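PDB 3C9H: ABC transporter, substrate binding protein from Agrobacterium tumefaciens, which probably captures a solute in the periplasm and delivers it to the membrane components of an ABC transporter, and binds a magnesium ion. Local coordinates for residues Y39-E44 with M68-I73; E193-I198 with P254-V259. One frame throughout, in Å; residues are numbered along the deposited sequence.

In the fold
Contacts 1 and 2 lie in series along the chain, their centres 26 Å apart and their nearest atoms about 14 Å apart. Contact 1 joins the end of strand 35-40 to the start of helix 70-82 and holds the magnesium ion and a citrate, probably from the crystallisation liquor, where a solute-binding protein of this family would be expected to hold its ligand. Contact 2 lies away from this site, its centre about 18 Å from the centre of the chain, and fastens the end of helix 183-194 to the approach to strand 258-268. That strand runs antiparallel beside strand 90-93, itself a neighbour of strand 35-40, and so links the two regions.

Contact 1. Residues Y39-E44 with M68-I73; sequences YSSLDE and MLTGEI. With MG (magnesium ion), chain C; CIT (citric acid), chain D.
A magnesium ion and a citrate, probably from the crystallisation liquor, sit where the two segments come together. The carbonyl O of Ser41 binds the metal at 2.3 Å, Asp43 OD1 adds a carboxylate ligand, and citrate O2 and O7 and a water complete the ligands seen. Asp43 lies just before helix 44-57, but its carboxylate serves the metal and makes no capping bond. The citrate spans both segments. The Ser41 hydroxyl is placed between its backbone N and carbonyl carbon (chi1 68°). From there Ser41 OG gives a bond of 2.9 Å to citrate O1. At the terminal carboxylate formed by O3 and O4, the backbone N of Thr70 gives a bond of 2.7 Å to citrate O4, while Thr70 OG1 donates to citrate O3. The first turn of helix 70-82 thus grips both oxygens of one carboxylate, and the helix N-terminus would be expected to stabilise its negative charge.

Between the segments, Met68 N donates to Ser40 O at 2.9 Å, nearly straight and in the carbonyl plane. Met68 O in turn accepts a CA-H...O contact from Ser41 CA. The Met68 chain bends at its last torsion (chi3 71°), which brings CE to 3.5 Å from Tyr39 CG; with SD 4.7 Å from the centroid of the Tyr39 ring, this is an oblique Met-aromatic contact. Ile73 CD1 packs on the backbone from Ser40 C to Ser41 N, and Thr70 CG2 meets Ser41 CB. Ser40 OG accepts from Leu42 N at 3.0 Å, an ST turn that shapes the bend toward Asp43, and also bonds Tyr65 OH.

Strand 35-40 runs parallel to strands 62-67 and 90-93, Ser40 backbone-bonded to Glu66 and Ser41 to Phe92, while Tyr39 packs on Ile77 of helix 70-82 and its hydroxyl bonds Glu80.

Contact 2. Residues E193-I198 with P254-V259; sequences EQFGDI and PKDYTV
Tyr257 carries its ring between its own backbone N and carbonyl carbon (chi1 66°), while Gln194 CG lies anti to its carbonyl carbon, beside the backbone N (chi1 -44°), which sets CB and CG over the tyrosine ring. Gln194 CB stands 3.8 Å from the centroid of the Tyr257 ring and almost on its normal, a CH-pi contact over one face. Gln194 CG continues across that face to lie 3.7 Å from Tyr257 CE1. The bend at chi2 then turns the amide, its plane inclined to the ring, back toward its own helix, where NE2 makes a weak bond to Arg190 O.

Phe195 approaches the same ring at its edge. The two rings meet obliquely, with centroids 5.3 Å apart and planes at 51°. The far end of the Phe195 ring reaches the carboxylate of Asp256, whose OD2 is 3.9 Å from Phe195 CE2, the two planes standing nearly perpendicular. Asp256 OD1 accepts a weak bond from Tyr257 N and pairs with Arg155 in a salt bridge.

Phe195 begins a type I turn, closed by Ile198 N bonding to Phe195 O at 3.3 Å, between helix 183-194 and the helix that follows. Tyr257 OH bonds Asp191, so the tyrosine, just before strand 258-268, packs against helix 183-194, with Arg155 (cation-pi) and Arg324 of strand 323-325 also on it; Arg324 touches Gln194 too.

Contact 1. Residues Y39-E44 with M68-I73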
loop_
_atom_site.group_PDB
_atom_site.type_symbol
_atom_site.label_atom_id
_atom_site.label_comp_id
_atom_site.label_asym_id
_atom_site.label_seq_id
_atom_site.Cartn_x
_atom_site.Cartn_y
_atom_site.Cartn_z
ATOM N N TYR A 39 4.654 0.393 13.949
ATOM C CA TYR A 39 3.306 0.580 13.390
ATOM C C TYR A 39 3.370 0.430 11.875
ATOM O O TYR A 39 4.056 1.206 11.203
ATOM C CB TYR A 39 2.695 1.934 13.704
ATOM C CG TYR A 39 2.619 2.297 15.173
ATOM C CD1 TYR A 39 2.818 1.352 16.178
ATOM C CD2 TYR A 39 2.345 3.628 15.548
ATOM C CE1 TYR A 39 2.747 1.735 17.523
ATOM C CE2 TYR A 39 2.300 4.003 16.841
ATOM C CZ TYR A 39 2.485 3.055 17.838
ATOM O OH TYR A 39 2.418 3.467 19.150
ATOM N N SER A 40 2.663 -0.562 11.352
ATOM C CA SER A 40 2.734 -0.929 9.926
ATOM C C SER A 40 1.411 -1.334 9.323
ATOM O O SER A 40 0.532 -1.889 9.971
ATOM C CB SER A 40 3.761 -2.030 9.740
ATOM O OG SER A 40 3.789 -2.543 8.424
ATOM N N SER A 41 1.239 -1.014 8.054
ATOM C CA SER A 41 0.047 -1.413 7.355
ATOM C C SER A 41 0.264 -2.701 6.578
ATOM O O SER A 41 -0.674 -3.186 5.976
ATOM C CB SER A 41 -0.447 -0.313 6.427
ATOM O OG SER A 41 0.437 -0.097 5.325
ATOM N N LEU A 42 1.493 -3.218 6.566
ATOM C CA LEU A 42 1.813 -4.445 5.857
ATOM C C LEU A 42 1.182 -5.602 6.628
ATOM O O LEU A 42 1.511 -5.841 7.802
ATOM C CB LEU A 42 3.323 -4.626 5.676
ATOM C CG LEU A 42 3.789 -5.911 4.933
ATOM C CD1 LEU A 42 3.237 -6.028 3.509
ATOM C CD2 LEU A 42 5.284 -6.046 4.887
ATOM N N ASP A 43 0.255 -6.305 5.982
ATOM C CA ASP A 43 -0.485 -7.393 6.649
ATOM C C ASP A 43 0.507 -8.359 7.304
ATOM O O ASP A 43 1.460 -8.841 6.650
ATOM C CB ASP A 43 -1.363 -8.166 5.666
ATOM C CG ASP A 43 -2.535 -7.343 5.134
ATOM O OD1 ASP A 43 -2.606 -6.120 5.360
ATOM O OD2 ASP A 43 -3.408 -7.940 4.478
ATOM N N GLU A 44 0.273 -8.640 8.585
ATOM C CA GLU A 44 1.239 -9.368 9.415
ATOM C C GLU A 44 1.763 -10.674 8.830
ATOM O O GLU A 44 2.960 -10.910 8.905
ATOM C CB GLU A 44 0.716 -9.556 10.833
ATOM C CG GLU A 44 1.755 -10.128 11.802
ATOM C CD GLU A 44 1.753 -11.643 11.878
ATOM O OE1 GLU A 44 0.888 -12.275 11.219
ATOM O OE2 GLU A 44 2.608 -12.190 12.630
ATOM N N MET A 68 -1.997 -2.169 11.413
ATOM C CA MET A 68 -3.082 -1.237 11.503
ATOM C C MET A 68 -3.311 -0.498 10.183
ATOM O O MET A 68 -2.440 -0.479 9.299
ATOM C CB MET A 68 -2.839 -0.255 12.674
ATOM C CG MET A 68 -1.800 0.824 12.477
ATOM S SD MET A 68 -1.343 1.811 13.970
ATOM C CE MET A 68 -0.448 0.572 14.849
ATOM N N LEU A 69 -4.477 0.110 10.059
ATOM C CA LEU A 69 -4.806 0.917 8.867
ATOM C C LEU A 69 -3.895 2.128 8.752
ATOM O O LEU A 69 -3.463 2.688 9.772
ATOM C CB LEU A 69 -6.264 1.354 8.886
ATOM C CG LEU A 69 -7.342 0.283 8.704
ATOM C CD1 LEU A 69 -8.729 0.890 8.998
ATOM C CD2 LEU A 69 -7.309 -0.324 7.284
ATOM N N THR A 70 -3.625 2.548 7.519
ATOM C CA THR A 70 -2.697 3.662 7.244
ATOM C C THR A 70 -3.114 4.957 7.973
ATOM O O THR A 70 -2.294 5.674 8.536
ATOM C CB THR A 70 -2.587 3.882 5.712
ATOM O OG1 THR A 70 -3.894 4.014 5.134
ATOM C CG2 THR A 70 -1.822 2.733 5.016
ATOM N N GLY A 71 -4.412 5.230 7.980
ATOM C CA GLY A 71 -4.959 6.432 8.650
ATOM C C GLY A 71 -4.764 6.408 10.150
ATOM O O GLY A 71 -4.641 7.454 10.787
ATOM N N GLU A 72 -4.732 5.212 10.719
ATOM C CA GLU A 72 -4.499 5.016 12.130
ATOM C C GLU A 72 -3.033 5.163 12.506
ATOM O O GLU A 72 -2.714 5.676 13.596
ATOM C CB GLU A 72 -5.029 3.644 12.555
ATOM C CG GLU A 72 -4.850 3.326 14.038
ATOM C CD GLU A 72 -5.414 4.374 15.000
ATOM O OE1 GLU A 72 -6.307 5.172 14.627
ATOM O OE2 GLU A 72 -4.964 4.360 16.164
ATOM N N ILE A 73 -2.138 4.725 11.623
ATOM C CA ILE A 73 -0.705 4.963 11.816
ATOM C C ILE A 73 -0.496 6.456 11.971
ATOM O O ILE A 73 0.115 6.884 12.933
ATOM C CB ILE A 73 0.160 4.439 10.664
ATOM C CG1 ILE A 73 0.076 2.895 10.584
ATOM C CG2 ILE A 73 1.615 4.881 10.844
ATOM C CD1 ILE A 73 0.685 2.278 9.290
HETATM MG MG MG C . -2.810 -3.814 5.537
HETATM C C1 CIT D . -1.899 -1.930 3.134
HETATM O O1 CIT D . -0.745 -1.420 3.080
HETATM O O2 CIT D . -2.038 -3.164 3.270
HETATM C C2 CIT D . -3.126 -1.069 2.990
HETATM C C3 CIT D . -4.305 -1.510 3.878
HETATM O O7 CIT D . -3.845 -1.716 5.248
HETATM C C4 CIT D . -5.397 -0.447 3.899
HETATM C C5 CIT D . -4.959 0.834 4.536
HETATM O O3 CIT D . -5.207 1.957 3.991
HETATM O O4 CIT D . -4.403 0.732 5.639
HETATM C C6 CIT D . -4.941 -2.820 3.385
HETATM O O5 CIT D . -4.998 -3.853 4.105
HETATM O O6 CIT D . -5.408 -2.903 2.242
HETATM O O HOH W 1 -3.459 -4.065 7.708
#

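Contact 2. Residues E193-I198 with P254-V259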
loop_
_atom_site.group_PDB
_atom_site.type_symbol
_atom_site.label_atom_id
_atom_site.label_comp_id
_atom_site.label_asym_id
_atom_site.label_seq_id
_atom_site.Cartn_x
_atom_site.Cartn_y
_atom_site.Cartn_z
ATOM N N GLU A 193 -5.724 12.395 -11.254
ATOM C CA GLU A 193 -4.634 13.078 -11.996
ATOM C C GLU A 193 -4.311 12.460 -13.376
ATOM O O GLU A 193 -3.834 13.165 -14.262
ATOM C CB GLU A 193 -3.353 13.177 -11.132
ATOM C CG GLU A 193 -3.323 14.426 -10.241
ATOM C CD GLU A 193 -2.395 14.323 -9.002
ATOM O OE1 GLU A 193 -1.465 13.477 -9.003
ATOM O OE2 GLU A 193 -2.606 15.109 -8.025
ATOM N N GLN A 194 -4.546 11.159 -13.565
ATOM C CA GLN A 194 -4.368 10.536 -14.895
ATOM C C GLN A 194 -5.597 10.743 -15.728
ATOM O O GLN A 194 -5.559 11.309 -16.808
ATOM C CB GLN A 194 -4.183 9.013 -14.824
ATOM C CG GLN A 194 -3.275 8.530 -13.780
ATOM C CD GLN A 194 -1.987 9.261 -13.799
ATOM O OE1 GLN A 194 -1.382 9.442 -14.860
ATOM N NE2 GLN A 194 -1.546 9.706 -12.626
ATOM N N PHE A 195 -6.696 10.265 -15.163
ATOM C CA PHE A 195 -7.916 9.940 -15.863
ATOM C C PHE A 195 -8.885 11.060 -15.548
ATOM O O PHE A 195 -9.401 11.152 -14.426
ATOM C CB PHE A 195 -8.438 8.597 -15.317
ATOM C CG PHE A 195 -9.063 7.698 -16.340
ATOM C CD1 PHE A 195 -10.367 7.238 -16.166
ATOM C CD2 PHE A 195 -8.340 7.264 -17.454
ATOM C CE1 PHE A 195 -10.949 6.388 -17.086
ATOM C CE2 PHE A 195 -8.910 6.396 -18.384
ATOM C CZ PHE A 195 -10.224 5.965 -18.201
ATOM N N GLY A 196 -9.113 11.929 -16.535
ATOM C CA GLY A 196 -10.019 13.059 -16.362
ATOM C C GLY A 196 -11.400 12.558 -15.996
ATOM O O GLY A 196 -12.003 13.021 -15.013
ATOM N N ASP A 197 -11.875 11.577 -16.769
ATOM C CA ASP A 197 -13.195 10.977 -16.564
ATOM C C ASP A 197 -13.177 9.750 -15.626
ATOM O O ASP A 197 -13.861 8.744 -15.881
ATOM C CB ASP A 197 -13.807 10.608 -17.923
ATOM C CG ASP A 197 -15.313 10.435 -17.861
ATOM O OD1 ASP A 197 -15.946 11.080 -16.999
ATOM O OD2 ASP A 197 -15.868 9.654 -18.667
ATOM N N ILE A 198 -12.417 9.834 -14.531
ATOM C CA ILE A 198 -12.503 8.809 -13.492
ATOM C C ILE A 198 -13.895 8.785 -12.878
ATOM O O ILE A 198 -14.346 7.753 -12.376
ATOM C CB ILE A 198 -11.436 9.007 -12.349
ATOM C CG1 ILE A 198 -11.422 7.802 -11.397
ATOM C CG2 ILE A 198 -11.702 10.268 -11.553
ATOM C CD1 ILE A 198 -11.206 6.461 -12.075
ATOM N N PRO A 254 -4.153 -2.967 -15.187
ATOM C CA PRO A 254 -4.859 -2.193 -16.204
ATOM C C PRO A 254 -3.952 -1.666 -17.326
ATOM O O PRO A 254 -2.880 -1.091 -17.066
ATOM C CB PRO A 254 -5.459 -1.045 -15.400
ATOM C CG PRO A 254 -5.613 -1.604 -14.044
ATOM C CD PRO A 254 -4.419 -2.448 -13.838
ATOM N N LYS A 255 -4.416 -1.834 -18.559
ATOM C CA LYS A 255 -3.616 -1.521 -19.739
ATOM C C LYS A 255 -3.668 -0.062 -20.149
ATOM O O LYS A 255 -2.738 0.408 -20.800
ATOM C CB LYS A 255 -4.041 -2.401 -20.912
ATOM C CG LYS A 255 -3.739 -3.875 -20.714
ATOM C CD LYS A 255 -4.373 -4.649 -21.831
ATOM C CE LYS A 255 -4.139 -6.150 -21.742
ATOM N NZ LYS A 255 -4.922 -6.812 -22.846
ATOM N N ASP A 256 -4.751 0.639 -19.801
ATOM C CA ASP A 256 -4.832 2.101 -19.989
ATOM C C ASP A 256 -3.804 2.851 -19.098
ATOM O O ASP A 256 -3.016 3.653 -19.581
ATOM C CB ASP A 256 -6.268 2.633 -19.806
ATOM C CG ASP A 256 -6.963 2.126 -18.527
ATOM O OD1 ASP A 256 -6.453 1.219 -17.836
ATOM O OD2 ASP A 256 -8.065 2.629 -18.229
ATOM N N TYR A 257 -3.787 2.568 -17.805
ATOM C CA TYR A 257 -2.681 3.007 -16.961
ATOM C C TYR A 257 -2.727 2.221 -15.654
ATOM O O TYR A 257 -3.787 1.724 -15.255
ATOM C CB TYR A 257 -2.741 4.515 -16.672
ATOM C CG TYR A 257 -3.933 4.928 -15.847
ATOM C CD1 TYR A 257 -3.894 4.911 -14.460
ATOM C CD2 TYR A 257 -5.110 5.341 -16.461
ATOM C CE1 TYR A 257 -5.015 5.280 -13.706
ATOM C CE2 TYR A 257 -6.197 5.714 -15.730
ATOM C CZ TYR A 257 -6.158 5.696 -14.361
ATOM O OH TYR A 257 -7.293 6.089 -13.669
ATOM N N THR A 258 -1.582 2.121 -14.993
ATOM C CA THR A 258 -1.512 1.410 -13.724
ATOM C C THR A 258 -0.840 2.322 -12.701
ATOM O O THR A 258 0.329 2.674 -12.852
ATOM C CB THR A 258 -0.743 0.038 -13.808
ATOM O OG1 THR A 258 -1.440 -0.891 -14.654
ATOM C CG2 THR A 258 -0.639 -0.610 -12.425
ATOM N N VAL A 259 -1.592 2.727 -11.684
ATOM C CA VAL A 259 -1.030 3.496 -10.594
ATOM C C VAL A 259 -0.122 2.601 -9.744
ATOM O O VAL A 259 -0.445 1.430 -9.489
ATOM C CB VAL A 259 -2.115 4.146 -9.735
ATOM C CG1 VAL A 259 -1.452 4.807 -8.497
ATOM C CG2 VAL A 259 -2.912 5.192 -10.574
#